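PDB 7CDH: isoaspartyl dipeptidase from Fervidobacterium islandicum, which probably cleaves isoaspartyl (beta-aspartyl) dipeptides as a zinc-dependent M38 peptidase of the amidohydrolase family, with a likely part in protein repair. Local coordinates for residues A[134-138]-A[139-143]; A[308-311]-A[312-316]. All coordinates share one frame; numbering follows the deposited sequence.

Contact 1: residues A[134-138]-A[139-143]; sequences PVTFT and GSIMR
Thr-138 hands over to Gly-139, whose positive phi (99°) turns the chain back, so that 134-138 and 139-143 face each other round a tight bend. The bend runs into an N-capped helix: it lies in the barrel loop between strand 122-127 and helix 141-147, with Ser-140 as the N-cap. Gly-139 is well suited to this conformation, since a CB there would be jammed against the carbonyl oxygen of Thr-138.

Thr-136 carries the contact inside the bend. Its OG1 accepts a hydrogen bond from Gly-139 N at 2.8 Å, with a bent N-H...O angle of 131°. With chi1 at 72°, OG1 sits between the backbone N and the carbonyl carbon, and CG2 is left beside the backbone N. That methyl meets Ile-141 CG2 at 3.7 Å. With an alanine here, Gly-139 N would probably lose this acceptor and Ile-141 CG2 one of its apolar neighbours.

Pro-134 is a second apolar neighbour. Its CG touches Ile-141 CG2 at 3.7 Å, and the two side chains cross at about a right angle. Ile-175 of helix 169-186 packs on both of them.

Thr-138 lies on the other flank, next to Arg-143. Its OG1 lies against Arg-143 CB and near the edge of the guanidinium, but its hydrogen bond goes to Asp-144 OD1. Asp-144 OD2 takes Phe-137 N, so one carboxylate holds two neighbouring residues of the bend. The tip of Arg-143 turns to a neighbour: NH2 forms a salt bridge with Glu-107 of the second subunit. The start of the helix is fixed by the capping bond, in which Arg-143 N donates to Ser-140 OG at 3.1 Å.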
loop_
_atom_site.group_PDB
_atom_site.type_symbol
_atom_site.label_atom_id
_atom_site.label_comp_id
_atom_site.label_asym_id
_atom_site.label_seq_id
_atom_site.Cartn_x
_atom_site.Cartn_y
_atom_site.Cartn_z
ATOM N N PRO A 134 -0.522 0.181 -18.064
ATOM C CA PRO A 134 -0.933 -1.177 -18.388
ATOM C C PRO A 134 -1.050 -2.067 -17.151
ATOM O O PRO A 134 -0.252 -1.871 -16.267
ATOM C CB PRO A 134 0.189 -1.665 -19.313
ATOM C CG PRO A 134 1.385 -0.914 -18.844
ATOM C CD PRO A 134 0.860 0.451 -18.442
ATOM N N VAL A 135 -2.029 -2.980 -17.154
ATOM C CA VAL A 135 -2.226 -4.032 -16.119
ATOM C C VAL A 135 -0.973 -4.903 -16.159
ATOM O O VAL A 135 -0.391 -5.045 -17.242
ATOM C CB VAL A 135 -3.473 -4.899 -16.395
ATOM C CG1 VAL A 135 -4.758 -4.131 -16.186
ATOM C CG2 VAL A 135 -3.438 -5.539 -17.810
ATOM N N THR A 136 -0.594 -5.490 -15.029
ATOM C CA THR A 136 0.649 -6.278 -14.904
ATOM C C THR A 136 0.334 -7.455 -13.989
ATOM O O THR A 136 -0.678 -7.383 -13.326
ATOM C CB THR A 136 1.822 -5.401 -14.440
ATOM O OG1 THR A 136 1.633 -5.074 -13.063
ATOM C CG2 THR A 136 1.945 -4.119 -15.233
ATOM N N PHE A 137 1.126 -8.518 -14.069
ATOM C CA PHE A 137 1.083 -9.665 -13.148
ATOM C C PHE A 137 1.704 -9.310 -11.797
ATOM O O PHE A 137 1.249 -9.842 -10.814
ATOM C CB PHE A 137 1.893 -10.823 -13.720
ATOM C CG PHE A 137 1.302 -11.487 -14.926
ATOM C CD1 PHE A 137 1.624 -11.062 -16.207
ATOM C CD2 PHE A 137 0.438 -12.552 -14.782
ATOM C CE1 PHE A 137 1.102 -11.701 -17.327
ATOM C CE2 PHE A 137 -0.064 -13.200 -15.901
ATOM C CZ PHE A 137 0.280 -12.798 -17.175
ATOM N N THR A 138 2.747 -8.470 -11.785
ATOM C CA THR A 138 3.714 -8.296 -10.664
ATOM C C THR A 138 3.910 -6.817 -10.314
ATOM O O THR A 138 4.782 -6.538 -9.522
ATOM C CB THR A 138 5.099 -8.857 -11.023
ATOM O OG1 THR A 138 5.560 -7.949 -12.028
ATOM C CG2 THR A 138 5.119 -10.290 -11.525
ATOM N N GLY A 139 3.204 -5.878 -10.931
ATOM C CA GLY A 139 3.360 -4.448 -10.602
ATOM C C GLY A 139 4.246 -3.681 -11.554
ATOM O O GLY A 139 4.237 -2.416 -11.488
ATOM N N SER A 140 5.014 -4.345 -12.412
ATOM C CA SER A 140 5.743 -3.623 -13.492
ATOM C C SER A 140 5.842 -4.512 -14.726
ATOM O O SER A 140 6.018 -5.744 -14.569
ATOM C CB SER A 140 7.108 -3.091 -13.026
ATOM O OG SER A 140 8.137 -4.086 -12.961
ATOM N N ILE A 141 5.747 -3.929 -15.915
ATOM C CA ILE A 141 5.863 -4.768 -17.138
ATOM C C ILE A 141 7.290 -5.319 -17.230
ATOM O O ILE A 141 7.480 -6.417 -17.767
ATOM C CB ILE A 141 5.405 -4.022 -18.393
ATOM C CG1 ILE A 141 6.347 -2.894 -18.775
ATOM C CG2 ILE A 141 3.973 -3.537 -18.236
ATOM C CD1 ILE A 141 5.741 -1.976 -19.825
ATOM N N MET A 142 8.264 -4.638 -16.653
ATOM C CA MET A 142 9.657 -5.105 -16.757
ATOM C C MET A 142 9.803 -6.372 -15.916
ATOM O O MET A 142 10.441 -7.310 -16.398
ATOM C CB MET A 142 10.642 -4.042 -16.308
ATOM C CG MET A 142 12.054 -4.473 -16.525
ATOM S SD MET A 142 13.279 -3.294 -15.917
ATOM C CE MET A 142 13.118 -1.968 -17.110
ATOM N N ARG A 143 9.242 -6.403 -14.701
ATOM C CA ARG A 143 9.258 -7.622 -13.861
ATOM C C ARG A 143 8.458 -8.740 -14.532
ATOM O O ARG A 143 8.909 -9.877 -14.424
ATOM C CB ARG A 143 8.689 -7.390 -12.467
ATOM C CG ARG A 143 9.596 -6.571 -11.581
ATOM C CD ARG A 143 8.850 -6.250 -10.292
ATOM N NE ARG A 143 8.728 -7.490 -9.572
ATOM C CZ ARG A 143 9.706 -7.977 -8.829
ATOM N NH1 ARG A 143 10.844 -7.288 -8.748
ATOM N NH2 ARG A 143 9.542 -9.152 -8.210
#

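Contact 2: residues A[308-311]-A[312-316]; sequences SAVW and YTIRK
Thr-313 grips Ala-309 O with two donors. Its OG1 gives a hydrogen bond of 2.8 Å to Ala-309 O, tilted 18° from the carbonyl plane. Its backbone N reaches the same oxygen at 3.0 Å from well above that plane. Chi1 of -65° sets the hydroxyl beside the backbone N, facing back to the preceding turn. Regular helix bonds join Tyr-312 N to Ser-308 O, Ile-314 N to Val-310 O and Arg-315 N to Trp-311 O.

Arg-315 lays its aliphatic part over one face of the Trp-311 indole. CG lies 4.2 Å from the centroid of the five-membered ring, a CH-pi contact. The guanidinium goes on to a salt bridge with Glu-363, and Trp-311 NE1 bonds to Phe-362 O.

Farther along the indole, Trp-311 CZ3 meets Ile-314 CG2 at 3.7 Å. Val-310 CG1 lies 4.2 Å from Ile-314 CD1, with the two side chains side by side. Val-310 and Trp-311 both pack on Leu-57 of strand 51-59. Such apolar packing of an outer helix on a barrel strand is typical of the TIM-barrel fold of amidohydrolases.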
loop_
_atom_site.group_PDB
_atom_site.type_symbol
_atom_site.label_atom_id
_atom_site.label_comp_id
_atom_site.label_asym_id
_atom_site.label_seq_id
_atom_site.Cartn_x
_atom_site.Cartn_y
_atom_site.Cartn_z
ATOM N N SER A 308 -9.039 -19.181 -38.377
ATOM C CA SER A 308 -9.217 -19.642 -39.781
ATOM C C SER A 308 -8.856 -18.508 -40.766
ATOM O O SER A 308 -8.423 -18.808 -41.913
ATOM C CB SER A 308 -10.608 -20.196 -40.023
ATOM O OG SER A 308 -11.560 -19.154 -40.195
ATOM N N ALA A 309 -8.942 -17.252 -40.337
ATOM C CA ALA A 309 -8.603 -16.120 -41.215
ATOM C C ALA A 309 -7.171 -16.239 -41.770
ATOM O O ALA A 309 -6.909 -15.636 -42.815
ATOM C CB ALA A 309 -8.782 -14.825 -40.484
ATOM N N VAL A 310 -6.259 -16.951 -41.121
ATOM C CA VAL A 310 -4.832 -16.849 -41.508
ATOM C C VAL A 310 -4.627 -17.625 -42.821
ATOM O O VAL A 310 -4.064 -17.064 -43.794
ATOM C CB VAL A 310 -3.897 -17.318 -40.387
ATOM C CG1 VAL A 310 -2.508 -17.615 -40.928
ATOM C CG2 VAL A 310 -3.816 -16.272 -39.277
ATOM N N TRP A 311 -5.067 -18.872 -42.858
ATOM C CA TRP A 311 -4.886 -19.736 -44.040
ATOM C C TRP A 311 -5.821 -19.244 -45.150
ATOM O O TRP A 311 -5.436 -19.251 -46.340
ATOM C CB TRP A 311 -5.104 -21.194 -43.661
ATOM C CG TRP A 311 -4.871 -22.137 -44.792
ATOM C CD1 TRP A 311 -5.787 -22.983 -45.332
ATOM C CD2 TRP A 311 -3.662 -22.298 -45.549
ATOM N NE1 TRP A 311 -5.222 -23.692 -46.342
ATOM C CE2 TRP A 311 -3.917 -23.304 -46.497
ATOM C CE3 TRP A 311 -2.385 -21.732 -45.491
ATOM C CZ2 TRP A 311 -2.947 -23.741 -47.402
ATOM C CZ3 TRP A 311 -1.433 -22.146 -46.393
ATOM C CH2 TRP A 311 -1.710 -23.139 -47.335
ATOM N N TYR A 312 -6.982 -18.742 -44.777
ATOM C CA TYR A 312 -7.920 -18.130 -45.739
ATOM C C TYR A 312 -7.199 -17.001 -46.485
ATOM O O TYR A 312 -7.349 -16.918 -47.723
ATOM C CB TYR A 312 -9.173 -17.641 -45.016
ATOM C CG TYR A 312 -10.215 -17.030 -45.915
ATOM C CD1 TYR A 312 -11.058 -17.809 -46.686
ATOM C CD2 TYR A 312 -10.353 -15.665 -46.005
ATOM C CE1 TYR A 312 -12.026 -17.243 -47.498
ATOM C CE2 TYR A 312 -11.299 -15.080 -46.817
ATOM C CZ TYR A 312 -12.144 -15.873 -47.562
ATOM O OH TYR A 312 -13.072 -15.266 -48.348
ATOM N N THR A 313 -6.499 -16.135 -45.751
ATOM C CA THR A 313 -5.876 -14.890 -46.289
ATOM C C THR A 313 -4.706 -15.305 -47.193
ATOM O O THR A 313 -4.635 -14.794 -48.286
ATOM C CB THR A 313 -5.529 -13.867 -45.191
ATOM O OG1 THR A 313 -6.767 -13.427 -44.607
ATOM C CG2 THR A 313 -4.782 -12.655 -45.708
ATOM N N ILE A 314 -3.917 -16.290 -46.795
ATOM C CA ILE A 314 -2.823 -16.850 -47.629
ATOM C C ILE A 314 -3.405 -17.385 -48.959
ATOM O O ILE A 314 -2.827 -17.091 -50.031
ATOM C CB ILE A 314 -2.056 -17.912 -46.838
ATOM C CG1 ILE A 314 -1.258 -17.274 -45.704
ATOM C CG2 ILE A 314 -1.155 -18.741 -47.750
ATOM C CD1 ILE A 314 -0.764 -18.281 -44.690
ATOM N N ARG A 315 -4.515 -18.112 -48.912
ATOM C CA ARG A 315 -5.179 -18.670 -50.110
ATOM C C ARG A 315 -5.670 -17.522 -51.005
ATOM O O ARG A 315 -5.570 -17.666 -52.238
ATOM C CB ARG A 315 -6.310 -19.619 -49.722
ATOM C CG ARG A 315 -5.814 -20.981 -49.269
ATOM C CD ARG A 315 -6.942 -21.945 -49.028
ATOM N NE ARG A 315 -7.474 -22.395 -50.302
ATOM C CZ ARG A 315 -8.335 -23.407 -50.468
ATOM N NH1 ARG A 315 -8.781 -24.090 -49.427
ATOM N NH2 ARG A 315 -8.740 -23.735 -51.688
ATOM N N LYS A 316 -6.131 -16.401 -50.452
ATOM C CA LYS A 316 -6.614 -15.287 -51.306
ATOM C C LYS A 316 -5.435 -14.615 -52.017
ATOM O O LYS A 316 -5.636 -14.106 -53.134
ATOM C CB LYS A 316 -7.441 -14.266 -50.524
ATOM C CG LYS A 316 -8.879 -14.681 -50.240
ATOM C CD LYS A 316 -9.648 -15.231 -51.418
ATOM C CE LYS A 316 -11.148 -15.084 -51.249
ATOM N NZ LYS A 316 -11.907 -16.196 -51.875
#

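The two contacts lie on opposite sides of the chain's centre, with centres 34 Å apart and nearest atoms about 23 Å apart. They share no helix or strand. Contact 1 is the more peripheral and only partly buried. It shapes a loop and a helix start, and its surroundings include two other subunits. Contact 2 is buried within one chain and is touched by no other chain. Its chemistry is mostly main-chain helix bonds, with large apolar groups set against the barrel. One threonine hydroxyl is added, donating to a carbonyl. In 134-143 the hydroxyls of Thr-136 and Ser-140 instead accept from main-chain N-H groups.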